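Side-chain contacts in PpiC-type peptidyl-prolyl cis-trans isomerase (PDB 3GPK), which probably catalyses peptidyl-prolyl cis-trans isomerisation, the crystallised chain being the PpiC-type (parvulin-like) domain of a longer periplasmic protein: residues T71-T76 and G94-Y99; I64-L69 and T75-M80; E30-Q35 and V43-Q48. All blocks are in the same frame, centred on the assembly; numbering follows the deposited sequence.

Contact 1 of 3, residues T71-T76 and G94-Y99; sequences TELATT and GFSILY. With SO4 (sulfate ion), chain C.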
ATOM      1  N   THR A  71      10.056  -0.152   7.405  1.00 12.32           N
ATOM      2  CA  THR A  71      10.267   1.270   7.620  1.00 12.41           C
ATOM      3  C   THR A  71       9.777   2.200   6.508  1.00 12.79           C
ATOM      4  O   THR A  71       9.056   3.164   6.780  1.00 12.65           O
ATOM      5  CB  THR A  71      11.752   1.533   7.889  1.00 12.54           C
ATOM      6  OG1 THR A  71      12.144   0.799   9.057  1.00 12.68           O
ATOM      7  CG2 THR A  71      12.014   3.017   8.113  1.00 13.02           C
ATOM      8  N   GLU A  72      10.160   1.905   5.267  1.00 13.17           N
ATOM      9  CA  GLU A  72       9.778   2.731   4.119  1.00 14.44           C
ATOM     10  C   GLU A  72       8.268   2.906   4.011  1.00 13.77           C
ATOM     11  O   GLU A  72       7.783   4.002   3.748  1.00 14.03           O
ATOM     12  CB  GLU A  72      10.295   2.122   2.810  1.00 16.75           C
ATOM     13  CG  GLU A  72      11.812   2.057   2.655  1.00 22.52           C
ATOM     14  CD  GLU A  72      12.464   1.055   3.592  1.00 26.09           C
ATOM     15  OE1 GLU A  72      11.893  -0.035   3.800  1.00 26.06           O
ATOM     16  OE2 GLU A  72      13.558   1.362   4.112  1.00 31.75           O
ATOM     17  N   LEU A  73       7.527   1.822   4.206  1.00 13.19           N
ATOM     18  CA  LEU A  73       6.075   1.895   4.114  1.00 12.92           C
ATOM     19  C   LEU A  73       5.426   2.453   5.374  1.00 13.84           C
ATOM     20  O   LEU A  73       4.399   3.136   5.303  1.00 14.23           O
ATOM     21  CB  LEU A  73       5.508   0.513   3.783  1.00 13.77           C
ATOM     22  CG  LEU A  73       6.076  -0.078   2.490  1.00 14.91           C
ATOM     23  CD1 LEU A  73       5.471  -1.448   2.242  1.00 14.57           C
ATOM     24  CD2 LEU A  73       5.781   0.855   1.322  1.00 15.48           C
ATOM     25  N   ALA A  74       6.026   2.169   6.527  1.00 13.10           N
ATOM     26  CA  ALA A  74       5.510   2.660   7.801  1.00 13.38           C
ATOM     27  C   ALA A  74       5.588   4.183   7.854  1.00 13.80           C
ATOM     28  O   ALA A  74       4.630   4.857   8.243  1.00 13.72           O
ATOM     29  CB  ALA A  74       6.311   2.060   8.953  1.00 11.86           C
ATOM     30  N   THR A  75       6.734   4.727   7.461  1.00 13.21           N
ATOM     31  CA  THR A  75       6.913   6.170   7.477  1.00 13.89           C
ATOM     32  C   THR A  75       6.037   6.863   6.427  1.00 14.09           C
ATOM     33  O   THR A  75       5.648   8.015   6.607  1.00 15.94           O
ATOM     34  CB  THR A  75       8.403   6.555   7.278  1.00 13.57           C
ATOM     35  OG1 THR A  75       8.898   5.995   6.059  1.00 17.06           O
ATOM     36  CG2 THR A  75       9.243   6.034   8.442  1.00 13.67           C
ATOM     37  N   THR A  76       5.712   6.157   5.344  1.00 13.21           N
ATOM     38  CA  THR A  76       4.856   6.726   4.305  1.00 12.19           C
ATOM     39  C   THR A  76       3.412   6.751   4.800  1.00 12.75           C
ATOM     40  O   THR A  76       2.707   7.759   4.667  1.00 12.53           O
ATOM     41  CB  THR A  76       4.895   5.892   2.992  1.00 11.60           C
ATOM     42  OG1 THR A  76       6.191   5.981   2.390  1.00 13.92           O
ATOM     43  CG2 THR A  76       3.850   6.411   2.011  1.00 13.40           C
ATOM     44  N   GLY A  94      11.540  -4.470  -3.851  1.00 11.81           N
ATOM     45  CA  GLY A  94      10.830  -3.909  -4.988  1.00 10.36           C
ATOM     46  C   GLY A  94      10.137  -2.599  -4.668  1.00 10.22           C
ATOM     47  O   GLY A  94      10.724  -1.724  -4.030  1.00 10.12           O
ATOM     48  N   PHE A  95       8.883  -2.467  -5.103  1.00  9.52           N
ATOM     49  CA  PHE A  95       8.107  -1.249  -4.878  1.00  8.70           C
ATOM     50  C   PHE A  95       6.688  -1.567  -4.449  1.00  7.46           C
ATOM     51  O   PHE A  95       6.116  -2.558  -4.880  1.00 10.43           O
ATOM     52  CB  PHE A  95       8.025  -0.419  -6.159  1.00  9.16           C
ATOM     53  CG  PHE A  95       9.341   0.117  -6.621  1.00 10.32           C
ATOM     54  CD1 PHE A  95       9.848   1.302  -6.091  1.00 11.74           C
ATOM     55  CD2 PHE A  95      10.088  -0.571  -7.570  1.00 12.43           C
ATOM     56  CE1 PHE A  95      11.087   1.799  -6.501  1.00 14.33           C
ATOM     57  CE2 PHE A  95      11.330  -0.084  -7.985  1.00 12.30           C
ATOM     58  CZ  PHE A  95      11.825   1.104  -7.447  1.00 13.79           C
ATOM     59  N   SER A  96       6.126  -0.710  -3.608  1.00  9.29           N
ATOM     60  CA  SER A  96       4.754  -0.885  -3.154  1.00  8.86           C
ATOM     61  C   SER A  96       3.951   0.386  -3.369  1.00  9.20           C
ATOM     62  O   SER A  96       4.488   1.497  -3.306  1.00  9.37           O
ATOM     63  CB  SER A  96       4.699  -1.238  -1.668  1.00  9.46           C
ATOM     64  OG  SER A  96       5.207  -2.534  -1.433  1.00 11.06           O
ATOM     65  N   ILE A  97       2.667   0.197  -3.658  1.00  8.84           N
ATOM     66  CA  ILE A  97       1.722   1.284  -3.824  1.00  6.72           C
ATOM     67  C   ILE A  97       0.769   1.078  -2.652  1.00  8.12           C
ATOM     68  O   ILE A  97       0.288  -0.032  -2.430  1.00  9.51           O
ATOM     69  CB  ILE A  97       0.928   1.171  -5.146  1.00  6.78           C
ATOM     70  CG1 ILE A  97       1.886   1.218  -6.339  1.00  9.83           C
ATOM     71  CG2 ILE A  97      -0.093   2.314  -5.242  1.00  7.57           C
ATOM     72  CD1 ILE A  97       1.204   0.918  -7.677  1.00  8.91           C
ATOM     73  N   LEU A  98       0.507   2.134  -1.893  1.00  7.72           N
ATOM     74  CA  LEU A  98      -0.388   2.016  -0.750  1.00  8.21           C
ATOM     75  C   LEU A  98      -1.672   2.803  -0.933  1.00 10.06           C
ATOM     76  O   LEU A  98      -1.711   3.807  -1.645  1.00  9.97           O
ATOM     77  CB  LEU A  98       0.305   2.510   0.521  1.00  9.21           C
ATOM     78  CG  LEU A  98       1.628   1.864   0.912  1.00  9.87           C
ATOM     79  CD1 LEU A  98       2.159   2.579   2.146  1.00 12.79           C
ATOM     80  CD2 LEU A  98       1.440   0.367   1.171  1.00 10.71           C
ATOM     81  N   TYR A  99      -2.723   2.322  -0.279  1.00  9.43           N
ATOM     82  CA  TYR A  99      -4.026   2.963  -0.308  1.00 10.88           C
ATOM     83  C   TYR A  99      -4.541   2.954   1.123  1.00 11.08           C
ATOM     84  O   TYR A  99      -4.759   1.890   1.708  1.00 10.64           O
ATOM     85  CB  TYR A  99      -4.973   2.191  -1.233  1.00 12.42           C
ATOM     86  CG  TYR A  99      -6.360   2.789  -1.361  1.00 13.88           C
ATOM     87  CD1 TYR A  99      -6.544   4.169  -1.437  1.00 16.66           C
ATOM     88  CD2 TYR A  99      -7.485   1.970  -1.447  1.00 16.58           C
ATOM     89  CE1 TYR A  99      -7.815   4.722  -1.597  1.00 20.02           C
ATOM     90  CE2 TYR A  99      -8.761   2.512  -1.607  1.00 21.00           C
ATOM     91  CZ  TYR A  99      -8.916   3.888  -1.681  1.00 21.58           C
ATOM     92  OH  TYR A  99     -10.173   4.426  -1.839  1.00 24.82           O
TER
HETATM   93  S   SO4 C 600      15.341  -0.977   8.997  1.00 25.91           S
HETATM   94  O1  SO4 C 600      15.528  -1.470  10.377  1.00 28.48           O
HETATM   95  O2  SO4 C 600      14.435  -1.888   8.271  1.00 26.86           O
HETATM   96  O3  SO4 C 600      14.756   0.378   9.043  1.00 26.81           O
HETATM   97  O4  SO4 C 600      16.641  -0.927   8.295  1.00 27.18           O

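Contact 2 of 3, residues I64-L69 and T75-M80; sequences IRLAQL and TTAASM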
ATOM      1  N   ILE A  64      -3.856  -2.871  10.602  1.00 13.72           N
ATOM      2  CA  ILE A  64      -2.496  -3.130  11.065  1.00 13.70           C
ATOM      3  C   ILE A  64      -1.900  -1.956  11.830  1.00 13.28           C
ATOM      4  O   ILE A  64      -2.400  -0.835  11.770  1.00 14.43           O
ATOM      5  CB  ILE A  64      -1.541  -3.446   9.887  1.00 13.18           C
ATOM      6  CG1 ILE A  64      -1.458  -2.245   8.947  1.00 13.17           C
ATOM      7  CG2 ILE A  64      -2.007  -4.689   9.146  1.00 15.27           C
ATOM      8  CD1 ILE A  64      -0.350  -2.372   7.912  1.00 15.76           C
ATOM      9  N   ARG A  65      -0.833  -2.236  12.570  1.00 11.67           N
ATOM     10  CA  ARG A  65      -0.119  -1.215  13.316  1.00 12.22           C
ATOM     11  C   ARG A  65       1.110  -0.923  12.454  1.00 11.11           C
ATOM     12  O   ARG A  65       1.620  -1.824  11.790  1.00 12.79           O
ATOM     13  CB  ARG A  65       0.289  -1.753  14.692  1.00 12.68           C
ATOM     14  CG  ARG A  65      -0.889  -2.103  15.594  1.00 16.53           C
ATOM     15  CD  ARG A  65      -0.394  -2.532  16.966  1.00 21.17           C
ATOM     16  NE  ARG A  65      -1.450  -2.571  17.974  1.00 25.73           N
ATOM     17  CZ  ARG A  65      -2.361  -3.530  18.080  1.00 27.47           C
ATOM     18  NH1 ARG A  65      -2.361  -4.552  17.233  1.00 30.45           N
ATOM     19  NH2 ARG A  65      -3.266  -3.475  19.049  1.00 29.69           N
ATOM     20  N   LEU A  66       1.580   0.321  12.449  1.00 11.50           N
ATOM     21  CA  LEU A  66       2.728   0.689  11.617  1.00 13.37           C
ATOM     22  C   LEU A  66       3.980  -0.162  11.811  1.00 14.00           C
ATOM     23  O   LEU A  66       4.771  -0.336  10.881  1.00 12.90           O
ATOM     24  CB  LEU A  66       3.063   2.167  11.811  1.00 14.96           C
ATOM     25  CG  LEU A  66       1.948   3.121  11.374  1.00 13.91           C
ATOM     26  CD1 LEU A  66       2.445   4.554  11.467  1.00 13.89           C
ATOM     27  CD2 LEU A  66       1.513   2.800   9.948  1.00 14.81           C
ATOM     28  N   ALA A  67       4.167  -0.697  13.012  1.00 14.94           N
ATOM     29  CA  ALA A  67       5.331  -1.533  13.278  1.00 16.32           C
ATOM     30  C   ALA A  67       5.305  -2.822  12.454  1.00 16.44           C
ATOM     31  O   ALA A  67       6.320  -3.512  12.338  1.00 17.62           O
ATOM     32  CB  ALA A  67       5.406  -1.864  14.767  1.00 17.40           C
ATOM     33  N   GLN A  68       4.152  -3.158  11.882  1.00 15.47           N
ATOM     34  CA  GLN A  68       4.050  -4.376  11.075  1.00 14.83           C
ATOM     35  C   GLN A  68       4.585  -4.149   9.665  1.00 14.99           C
ATOM     36  O   GLN A  68       4.833  -5.100   8.921  1.00 16.28           O
ATOM     37  CB  GLN A  68       2.598  -4.843  10.975  1.00 14.88           C
ATOM     38  CG  GLN A  68       1.975  -5.216  12.293  1.00 13.81           C
ATOM     39  CD  GLN A  68       0.583  -5.787  12.132  1.00 14.29           C
ATOM     40  OE1 GLN A  68       0.404  -6.892  11.607  1.00 17.99           O
ATOM     41  NE2 GLN A  68      -0.411  -5.039  12.575  1.00 13.11           N
ATOM     42  N   LEU A  69       4.747  -2.886   9.295  1.00 15.11           N
ATOM     43  CA  LEU A  69       5.242  -2.540   7.968  1.00 14.13           C
ATOM     44  C   LEU A  69       6.729  -2.240   7.968  1.00 14.25           C
ATOM     45  O   LEU A  69       7.291  -1.848   8.987  1.00 13.89           O
ATOM     46  CB  LEU A  69       4.517  -1.297   7.441  1.00 14.93           C
ATOM     47  CG  LEU A  69       3.037  -1.412   7.092  1.00 14.87           C
ATOM     48  CD1 LEU A  69       2.483  -0.023   6.845  1.00 14.14           C
ATOM     49  CD2 LEU A  69       2.864  -2.298   5.862  1.00 16.02           C
ATOM     50  N   THR A  75       6.734   4.727   7.461  1.00 13.21           N
ATOM     51  CA  THR A  75       6.913   6.170   7.477  1.00 13.89           C
ATOM     52  C   THR A  75       6.037   6.863   6.427  1.00 14.09           C
ATOM     53  O   THR A  75       5.648   8.015   6.607  1.00 15.94           O
ATOM     54  CB  THR A  75       8.403   6.555   7.278  1.00 13.57           C
ATOM     55  OG1 THR A  75       8.898   5.995   6.059  1.00 17.06           O
ATOM     56  CG2 THR A  75       9.243   6.034   8.442  1.00 13.67           C
ATOM     57  N   THR A  76       5.712   6.157   5.344  1.00 13.21           N
ATOM     58  CA  THR A  76       4.856   6.726   4.305  1.00 12.19           C
ATOM     59  C   THR A  76       3.412   6.751   4.800  1.00 12.75           C
ATOM     60  O   THR A  76       2.707   7.759   4.667  1.00 12.53           O
ATOM     61  CB  THR A  76       4.895   5.892   2.992  1.00 11.60           C
ATOM     62  OG1 THR A  76       6.191   5.981   2.390  1.00 13.92           O
ATOM     63  CG2 THR A  76       3.850   6.411   2.011  1.00 13.40           C
ATOM     64  N   ALA A  77       2.981   5.629   5.367  1.00 12.40           N
ATOM     65  CA  ALA A  77       1.629   5.478   5.884  1.00 13.43           C
ATOM     66  C   ALA A  77       1.326   6.466   7.003  1.00 14.47           C
ATOM     67  O   ALA A  77       0.207   6.964   7.115  1.00 14.91           O
ATOM     68  CB  ALA A  77       1.420   4.047   6.385  1.00 13.35           C
ATOM     69  N   ALA A  78       2.328   6.750   7.831  1.00 14.46           N
ATOM     70  CA  ALA A  78       2.144   7.667   8.947  1.00 16.43           C
ATOM     71  C   ALA A  78       1.763   9.081   8.519  1.00 18.48           C
ATOM     72  O   ALA A  78       1.096   9.794   9.270  1.00 18.92           O
ATOM     73  CB  ALA A  78       3.411   7.709   9.806  1.00 17.06           C
ATOM     74  N   SER A  79       2.176   9.481   7.319  1.00 19.52           N
ATOM     75  CA  SER A  79       1.881  10.824   6.813  1.00 21.65           C
ATOM     76  C   SER A  79       0.696  10.896   5.857  1.00 22.22           C
ATOM     77  O   SER A  79       0.266  11.987   5.483  1.00 24.24           O
ATOM     78  CB  SER A  79       3.110  11.405   6.106  1.00 23.16           C
ATOM     79  OG  SER A  79       4.198  11.543   7.000  1.00 28.42           O
HETATM   80  N   MSE A  80       0.166   9.746   5.461  1.00 20.22           N
HETATM   81  CA  MSE A  80      -0.958   9.716   4.524  1.00 19.84           C
HETATM   82  C   MSE A  80      -2.288  10.185   5.091  1.00 19.65           C
HETATM   83  O   MSE A  80      -2.579   9.989   6.266  1.00 20.14           O
HETATM   84  CB  MSE A  80      -1.163   8.304   3.987  1.00 18.88           C
HETATM   85  CG  MSE A  80      -0.051   7.776   3.126  1.00 19.22           C
HETATM   86 SE   MSE A  80      -0.431   5.941   2.707  1.00 24.51          SE
HETATM   87  CE  MSE A  80      -1.758   6.212   1.315  1.00 12.36           C
TER

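Contact 3 of 3, residues E30-Q35 and V43-Q48; sequences EKIVEQ and VAYARQ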
ATOM      1  N   GLU A  30       4.509   3.121 -11.510  1.00  9.50           N
ATOM      2  CA  GLU A  30       4.009   4.481 -11.684  1.00  8.96           C
ATOM      3  C   GLU A  30       2.823   4.507 -12.641  1.00 10.08           C
ATOM      4  O   GLU A  30       1.886   5.270 -12.443  1.00  9.13           O
ATOM      5  CB  GLU A  30       5.125   5.405 -12.192  1.00 11.28           C
ATOM      6  CG  GLU A  30       4.676   6.821 -12.566  1.00 16.32           C
ATOM      7  CD  GLU A  30       4.036   7.584 -11.420  1.00 18.80           C
ATOM      8  OE1 GLU A  30       4.312   7.258 -10.242  1.00 18.35           O
ATOM      9  OE2 GLU A  30       3.262   8.530 -11.696  1.00 18.93           O
ATOM     10  N   LYS A  31       2.859   3.685 -13.683  1.00  9.80           N
ATOM     11  CA  LYS A  31       1.738   3.650 -14.617  1.00 11.10           C
ATOM     12  C   LYS A  31       0.482   3.157 -13.894  1.00 11.24           C
ATOM     13  O   LYS A  31      -0.627   3.607 -14.181  1.00 10.24           O
ATOM     14  CB  LYS A  31       2.058   2.744 -15.812  1.00 12.53           C
ATOM     15  CG  LYS A  31       3.052   3.352 -16.805  1.00 17.34           C
ATOM     16  CD  LYS A  31       2.516   4.648 -17.403  1.00 21.96           C
ATOM     17  CE  LYS A  31       3.376   5.130 -18.562  1.00 26.31           C
ATOM     18  NZ  LYS A  31       2.829   6.371 -19.187  1.00 29.04           N
ATOM     19  N   ILE A  32       0.660   2.234 -12.954  1.00  9.33           N
ATOM     20  CA  ILE A  32      -0.468   1.710 -12.195  1.00  8.31           C
ATOM     21  C   ILE A  32      -1.012   2.809 -11.285  1.00  7.86           C
ATOM     22  O   ILE A  32      -2.220   3.003 -11.189  1.00  7.36           O
ATOM     23  CB  ILE A  32      -0.046   0.473 -11.365  1.00  8.99           C
ATOM     24  CG1 ILE A  32       0.273  -0.687 -12.316  1.00  9.44           C
ATOM     25  CG2 ILE A  32      -1.165   0.073 -10.391  1.00  8.00           C
ATOM     26  CD1 ILE A  32       1.043  -1.830 -11.666  1.00 11.22           C
ATOM     27  N   VAL A  33      -0.116   3.538 -10.629  1.00  9.07           N
ATOM     28  CA  VAL A  33      -0.538   4.626  -9.753  1.00  8.96           C
ATOM     29  C   VAL A  33      -1.345   5.636 -10.566  1.00  9.76           C
ATOM     30  O   VAL A  33      -2.367   6.141 -10.107  1.00  8.11           O
ATOM     31  CB  VAL A  33       0.685   5.330  -9.109  1.00  8.82           C
ATOM     32  CG1 VAL A  33       0.236   6.572  -8.361  1.00 12.16           C
ATOM     33  CG2 VAL A  33       1.375   4.379  -8.147  1.00 11.32           C
ATOM     34  N   GLU A  34      -0.883   5.917 -11.780  1.00  9.49           N
ATOM     35  CA  GLU A  34      -1.577   6.850 -12.662  1.00 11.07           C
ATOM     36  C   GLU A  34      -3.010   6.383 -12.923  1.00 10.99           C
ATOM     37  O   GLU A  34      -3.946   7.171 -12.846  1.00 11.15           O
ATOM     38  CB  GLU A  34      -0.814   6.991 -13.982  1.00 14.44           C
ATOM     39  CG  GLU A  34      -1.480   7.905 -14.983  1.00 23.78           C
ATOM     40  CD  GLU A  34      -0.593   8.216 -16.174  1.00 27.72           C
ATOM     41  OE1 GLU A  34      -0.213   7.279 -16.910  1.00 29.87           O
ATOM     42  OE2 GLU A  34      -0.276   9.407 -16.374  1.00 31.51           O
ATOM     43  N   GLN A  35      -3.184   5.100 -13.231  1.00  9.81           N
ATOM     44  CA  GLN A  35      -4.520   4.560 -13.475  1.00  8.95           C
ATOM     45  C   GLN A  35      -5.396   4.617 -12.231  1.00  9.63           C
ATOM     46  O   GLN A  35      -6.599   4.865 -12.322  1.00 10.99           O
ATOM     47  CB  GLN A  35      -4.427   3.110 -13.960  1.00  9.34           C
ATOM     48  CG  GLN A  35      -3.840   2.956 -15.356  1.00 11.53           C
ATOM     49  CD  GLN A  35      -4.618   3.739 -16.392  1.00 13.85           C
ATOM     50  OE1 GLN A  35      -5.848   3.671 -16.444  1.00 15.16           O
ATOM     51  NE2 GLN A  35      -3.907   4.493 -17.219  1.00 17.16           N
ATOM     52  N   VAL A  43      -8.691  -2.773  -5.972  1.00 10.04           N
ATOM     53  CA  VAL A  43      -8.846  -4.220  -5.886  1.00 10.00           C
ATOM     54  C   VAL A  43      -8.507  -4.889  -7.211  1.00  9.84           C
ATOM     55  O   VAL A  43      -7.807  -5.895  -7.245  1.00  9.70           O
ATOM     56  CB  VAL A  43     -10.290  -4.602  -5.479  1.00 11.91           C
ATOM     57  CG1 VAL A  43     -10.504  -6.107  -5.641  1.00 12.60           C
ATOM     58  CG2 VAL A  43     -10.545  -4.188  -4.035  1.00 14.67           C
ATOM     59  N   ALA A  44      -9.015  -4.329  -8.302  1.00  9.45           N
ATOM     60  CA  ALA A  44      -8.759  -4.893  -9.620  1.00  9.48           C
ATOM     61  C   ALA A  44      -7.278  -4.861  -9.972  1.00  9.10           C
ATOM     62  O   ALA A  44      -6.729  -5.857 -10.450  1.00  9.72           O
ATOM     63  CB  ALA A  44      -9.557  -4.146 -10.667  1.00 10.35           C
ATOM     64  N   TYR A  45      -6.633  -3.720  -9.749  1.00  8.37           N
ATOM     65  CA  TYR A  45      -5.219  -3.609 -10.064  1.00  7.23           C
ATOM     66  C   TYR A  45      -4.368  -4.484  -9.155  1.00  8.15           C
ATOM     67  O   TYR A  45      -3.372  -5.051  -9.596  1.00  8.16           O
ATOM     68  CB  TYR A  45      -4.775  -2.141 -10.010  1.00  7.62           C
ATOM     69  CG  TYR A  45      -5.091  -1.400 -11.289  1.00  7.87           C
ATOM     70  CD1 TYR A  45      -4.163  -1.347 -12.330  1.00  8.00           C
ATOM     71  CD2 TYR A  45      -6.348  -0.831 -11.502  1.00  8.12           C
ATOM     72  CE1 TYR A  45      -4.479  -0.761 -13.547  1.00  7.65           C
ATOM     73  CE2 TYR A  45      -6.674  -0.239 -12.725  1.00  9.23           C
ATOM     74  CZ  TYR A  45      -5.733  -0.214 -13.747  1.00  8.11           C
ATOM     75  OH  TYR A  45      -6.048   0.305 -14.983  1.00  9.24           O
ATOM     76  N   ALA A  46      -4.771  -4.612  -7.895  1.00  8.10           N
ATOM     77  CA  ALA A  46      -4.028  -5.446  -6.957  1.00  9.04           C
ATOM     78  C   ALA A  46      -4.116  -6.910  -7.383  1.00  9.25           C
ATOM     79  O   ALA A  46      -3.123  -7.627  -7.375  1.00  9.44           O
ATOM     80  CB  ALA A  46      -4.581  -5.265  -5.548  1.00  9.05           C
ATOM     81  N   ARG A  47      -5.308  -7.359  -7.762  1.00  8.85           N
ATOM     82  CA  ARG A  47      -5.471  -8.744  -8.187  1.00 10.44           C
ATOM     83  C   ARG A  47      -4.656  -9.052  -9.442  1.00 10.79           C
ATOM     84  O   ARG A  47      -4.115 -10.150  -9.594  1.00 12.82           O
ATOM     85  CB  ARG A  47      -6.953  -9.044  -8.434  1.00 11.38           C
ATOM     86  CG  ARG A  47      -7.737  -9.198  -7.148  1.00 13.38           C
ATOM     87  CD  ARG A  47      -9.224  -9.309  -7.384  1.00 17.03           C
ATOM     88  NE  ARG A  47      -9.889  -9.788  -6.178  1.00 17.93           N
ATOM     89  CZ  ARG A  47     -11.205  -9.827  -6.012  1.00 22.29           C
ATOM     90  NH1 ARG A  47     -12.008  -9.403  -6.978  1.00 22.20           N
ATOM     91  NH2 ARG A  47     -11.716 -10.312  -4.887  1.00 20.46           N
ATOM     92  N   GLN A  48      -4.552  -8.072 -10.331  1.00  9.69           N
ATOM     93  CA  GLN A  48      -3.809  -8.254 -11.574  1.00 10.41           C
ATOM     94  C   GLN A  48      -2.294  -8.116 -11.436  1.00 11.67           C
ATOM     95  O   GLN A  48      -1.533  -8.901 -12.014  1.00 12.70           O
ATOM     96  CB  GLN A  48      -4.313  -7.251 -12.623  1.00 10.53           C
ATOM     97  CG  GLN A  48      -3.435  -7.097 -13.872  1.00 10.91           C
ATOM     98  CD  GLN A  48      -3.177  -8.406 -14.595  1.00 13.58           C
ATOM     99  OE1 GLN A  48      -3.965  -9.346 -14.501  1.00 15.61           O
ATOM    100  NE2 GLN A  48      -2.076  -8.467 -15.332  1.00 12.98           N
TER
HETATM  101  O   HOH W   1      -8.279   1.668 -15.219  1.00 12.16           O

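Contact 1 of 3, residues T71-T76 and G94-Y99
In the parvulin-like fold of this PpiC-type domain, helix 71-79 lies on one face of the four-stranded antiparallel sheet. L73 meets S96 and L98 of strand 94-104, one of its two inner strands. The segment axes run nearly parallel, 23° apart, with 10.2 Å between them. L73 and L98 carry the contact in almost equal parts. Both methyls of L73 come down over S96: CD2 lies 3.8 Å from S96 CB, and CD1 lies at the same distance from S96 OG. L73 also crosses L98 at a slant, its CD2 4.1 Å from L98 CD1. L98 CD1 rises between two helix residues one turn apart. It sits 3.9 Å from the backbone O of L73, and T76 CG2 closes over it more loosely. With chi1 at -67°, T76 CG2 is anti to the backbone N, which brings the methyl to L98. V89 and I91 of strand 85-91 also touch L73 and continue the apolar layer. S96 OG, a buried polar atom, is hydrogen-bonded to E12 of strand 7-16, whose side chain also touches L73. F95 and I97 point from the opposite face, toward helix 22-37. At the start of the helix, T71 O accepts from both N and OG1 of T75. A sulfate, probably from the crystallisation liquor, is held there by R92 and by T71, whose OG1 donates to sulfate O3 over 2.6 Å.

Contact 2 of 3, residues I64-L69 and T75-M80
L66 spreads its two methyls over neighbouring alanines of the helix, and this is the tight part of the contact. CD1 lies 3.7 Å from A78 CB, and CD2 lies 3.8 Å from A77 CB. The fork is aimed by a first torsion of -63°, which sets CG anti to the carbonyl carbon. L69 forms the loose part, its CD1 standing 4.2 Å from A77 CB. A77 is buried, held closely by L66 and more loosely by L69. I10 of strand 7-16 touches both A77 and L69. The short 3-10 turn 66-68 belongs to the connection from edge strand 60-64 to helix 71-79, in the parvulin-like fold of this domain. The connection folds back against the end of the helix it leads into. L69 N is hydrogen-bonded to L66 O (3.0 Å) across the turn, which probably helps hold both leucines toward the helix. Y8 of strand 7-16 gives L66 a further neighbour inside the chain. On the solvent side the packing is still close: A78 is exposed, yet its CB makes the shortest approach to L66.

Contact 3 of 3, residues E30-Q35 and V43-Q48
Y45 reaches across from helix 42-49 and lays its ring beside I32 and Q35, one turn apart on helix 22-37. I32 CG2 meets the near part of the ring, 3.8 Å from Y45 CD1. Q35 takes the far end. Its CB is 3.4 Å from Y45 OH and 3.6 Å from Y45 CZ, and its CG lies almost as close to the hydroxyl. Both residues approach the ring obliquely. The side chains of I32 and Y45 lie alongside each other, pointing opposite ways, whereas that of Q35 crosses the tyrosine. Q35 bends at its second torsion, -57°, which folds the amide back near the phenol. The amide and ring planes are 30° apart. No direct hydrogen bond joins the two helices here. A water at the ring edge, in the ring plane, is hydrogen-bonded to Y45 OH (2.6 Å) and donates a weak bond to Q35 OE1 (3.4 Å). It bridges the two polar ends on the outer side of the packing.

Further out, the sheet supports the apolar part. I32 rests on L15 and I97, and Y45 touches I13. A46, on the same helix as Y45, also packs on I13. Helix 42-49 is itself tied down by two hydrogen bonds: A44 N donates to S41 OG, and R47 NE donates to A56 O. The contact thus pairs two consecutive helices on one face of the antiparallel sheet, as in the parvulin-type rotamase fold.

Along the chain, contact 3 comes first, and contacts 2 and 1 follow. Contacts 1 and 2 are neighbours, with centres 8 Å apart. They share T75 and T76 on helix 71-79, which meets the sheet in one and its own preceding connection in the other. Contact 3 lies across the sheet, its centre 15 Å from contact 1 and 21 Å from contact 2. Strand 94-104 links the two faces: L98 serves contact 1, while I97 CD1 packs 3.5 Å from V33 CG2 on the side of contact 3. Contacts 2 and 3 do not touch. Within the single PpiC-type domain, contacts 1 and 3 thus lie on opposite faces of one sheet, and contact 2 ties helix 71-79 to the connection before it.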